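Local coordinates for DNA repair protein RAD2 (Saccharomyces cerevisiae, PDB 4Q0W) that cuts single-stranded DNA as a magnesium-dependent structure-selective endonuclease, making an essential incision during excision repair of DNA damaged by UV light, bulky adducts or cross-links, at residues 59-64 / 161-166. Numbering follows the deposited sequence.
Sequences RRICKL and FGIPYI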
loop_
_atom_site.group_PDB
_atom_site.type_symbol
_atom_site.label_atom_id
_atom_site.label_comp_id
_atom_site.label_asym_id
_atom_site.label_seq_id
_atom_site.Cartn_x
_atom_site.Cartn_y
_atom_site.Cartn_z
ATOM N N ARG A 59 1.035 11.009 -35.851
ATOM C CA ARG A 59 0.273 11.902 -34.990
ATOM C C ARG A 59 1.160 12.725 -34.040
ATOM O O ARG A 59 0.911 13.921 -33.806
ATOM C CB ARG A 59 -0.729 11.076 -34.177
ATOM C CG ARG A 59 -1.584 11.890 -33.209
ATOM C CD ARG A 59 -2.589 10.994 -32.485
ATOM N N ARG A 60 2.185 12.089 -33.479
ATOM C CA ARG A 60 3.082 12.799 -32.569
ATOM C C ARG A 60 3.970 13.793 -33.314
ATOM O O ARG A 60 4.211 14.899 -32.833
ATOM C CB ARG A 60 3.918 11.810 -31.743
ATOM C CG ARG A 60 3.075 11.019 -30.760
ATOM C CD ARG A 60 3.934 10.251 -29.766
ATOM N NE ARG A 60 3.123 9.602 -28.745
ATOM C CZ ARG A 60 3.627 8.879 -27.749
ATOM N NH1 ARG A 60 4.938 8.724 -27.641
ATOM N NH2 ARG A 60 2.820 8.311 -26.863
ATOM N N ILE A 61 4.447 13.399 -34.492
ATOM C CA ILE A 61 5.271 14.287 -35.315
ATOM C C ILE A 61 4.478 15.549 -35.671
ATOM O O ILE A 61 5.001 16.667 -35.622
ATOM C CB ILE A 61 5.720 13.579 -36.610
ATOM C CG1 ILE A 61 6.813 12.551 -36.308
ATOM C CG2 ILE A 61 6.218 14.585 -37.653
ATOM C CD1 ILE A 61 7.073 11.574 -37.472
ATOM N N CYS A 62 3.210 15.364 -36.020
ATOM C CA CYS A 62 2.369 16.488 -36.400
ATOM C C CYS A 62 2.159 17.436 -35.213
ATOM O O CYS A 62 2.148 18.648 -35.387
ATOM C CB CYS A 62 1.035 15.989 -36.959
ATOM S SG CYS A 62 1.203 15.225 -38.613
ATOM N N LYS A 63 2.006 16.882 -34.012
ATOM C CA LYS A 63 1.822 17.712 -32.821
ATOM C C LYS A 63 3.054 18.593 -32.605
ATOM O O LYS A 63 2.929 19.803 -32.424
ATOM C CB LYS A 63 1.524 16.852 -31.586
ATOM C CG LYS A 63 1.240 17.672 -30.312
ATOM C CD LYS A 63 0.696 16.799 -29.181
ATOM C CE LYS A 63 0.526 17.593 -27.885
ATOM N NZ LYS A 63 -0.008 16.760 -26.767
ATOM N N LEU A 64 4.240 17.985 -32.671
ATOM C CA LEU A 64 5.494 18.726 -32.547
ATOM C C LEU A 64 5.597 19.828 -33.607
ATOM O O LEU A 64 5.939 20.976 -33.297
ATOM C CB LEU A 64 6.697 17.772 -32.653
ATOM C CG LEU A 64 6.821 16.684 -31.568
ATOM C CD1 LEU A 64 7.901 15.671 -31.908
ATOM C CD2 LEU A 64 7.091 17.309 -30.204
ATOM N N PHE A 161 9.534 13.695 -43.631
ATOM C CA PHE A 161 9.139 14.909 -42.915
ATOM C C PHE A 161 10.310 15.887 -42.858
ATOM O O PHE A 161 10.150 17.032 -42.431
ATOM C CB PHE A 161 8.719 14.590 -41.482
ATOM C CG PHE A 161 7.236 14.432 -41.288
ATOM C CD1 PHE A 161 6.392 15.537 -41.327
ATOM C CD2 PHE A 161 6.687 13.181 -41.026
ATOM C CE1 PHE A 161 5.028 15.390 -41.134
ATOM C CE2 PHE A 161 5.321 13.024 -40.824
ATOM C CZ PHE A 161 4.491 14.131 -40.872
ATOM N N GLY A 162 11.489 15.436 -43.279
ATOM C CA GLY A 162 12.685 16.249 -43.150
ATOM C C GLY A 162 13.186 16.381 -41.713
ATOM O O GLY A 162 13.905 17.333 -41.385
ATOM N N ILE A 163 12.825 15.418 -40.863
ATOM C CA ILE A 163 13.228 15.441 -39.451
ATOM C C ILE A 163 14.454 14.568 -39.205
ATOM O O ILE A 163 14.445 13.372 -39.488
ATOM C CB ILE A 163 12.072 15.011 -38.529
ATOM C CG1 ILE A 163 10.915 16.012 -38.625
ATOM C CG2 ILE A 163 12.529 14.883 -37.068
ATOM C CD1 ILE A 163 9.635 15.484 -38.032
ATOM N N PRO A 164 15.518 15.172 -38.663
ATOM C CA PRO A 164 16.735 14.417 -38.380
ATOM C C PRO A 164 16.514 13.401 -37.259
ATOM O O PRO A 164 15.740 13.645 -36.321
ATOM C CB PRO A 164 17.729 15.505 -37.931
ATOM C CG PRO A 164 16.896 16.609 -37.411
ATOM C CD PRO A 164 15.602 16.573 -38.206
ATOM N N TYR A 165 17.162 12.251 -37.384
ATOM C CA TYR A 165 17.113 11.229 -36.347
ATOM C C TYR A 165 18.499 10.614 -36.245
ATOM O O TYR A 165 19.298 10.709 -37.188
ATOM C CB TYR A 165 16.037 10.165 -36.631
ATOM C CG TYR A 165 16.309 9.319 -37.863
ATOM C CD1 TYR A 165 17.069 8.158 -37.772
ATOM C CD2 TYR A 165 15.807 9.682 -39.112
ATOM C CE1 TYR A 165 17.340 7.378 -38.888
ATOM C CE2 TYR A 165 16.070 8.899 -40.245
ATOM C CZ TYR A 165 16.840 7.754 -40.121
ATOM O OH TYR A 165 17.112 6.964 -41.222
ATOM N N ILE A 166 18.793 10.023 -35.089
ATOM C CA ILE A 166 20.035 9.289 -34.882
ATOM C C ILE A 166 19.729 8.023 -34.095
ATOM O O ILE A 166 18.684 7.912 -33.435
ATOM C CB ILE A 166 21.105 10.112 -34.108
ATOM C CG1 ILE A 166 20.566 10.559 -32.754
ATOM C CG2 ILE A 166 21.561 11.335 -34.910
ATOM C CD1 ILE A 166 21.559 11.408 -31.972
#
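Cys62 SG, the single side-chain heteroatom among the four residues that meet here, approaches the Phe161 ring at its far end, 4.1 Å from Phe161 CZ. It lies 69° off the ring normal, an oblique sulfur-aromatic contact. The main interaction is a CH-pi contact from Ile61: its CG2 methyl stands 3.5 Å from the centroid of the Phe161 ring and 4° off the normal, almost exactly over the middle of one face. Near-equal distances to the ring carbons confirm the centring: Ile61 CG2 to Phe161 CE2 is 3.6 Å, Ile61 CG2 to Phe161 CG 3.8 Å. Ile61 places this methyl anti to its backbone N, while the other branch brings Ile61 CD1 to 3.9 Å from Phe161 CD2. The same CG2 methyl also meets Ile163 CD1 at 3.6 Å, so one methyl is shared by an aromatic face and an aliphatic tip. A leucine in place of Phe161 would probably deprive Ile61 CG2 of its flat bearing surface and open a gap beside Cys62 SG. Gly162, with phi 72°, ends helix 148-160 in a Schellman motif and turns the chain toward edge strand 165-167, which pairs in parallel with strand 70-75. The contact thus joins N-domain helix 52-66 to this I-domain turn, with Leu158 and Phe73 touching Ile61 and Ile163, while helix 351-361 packs against Cys62 and Phe161.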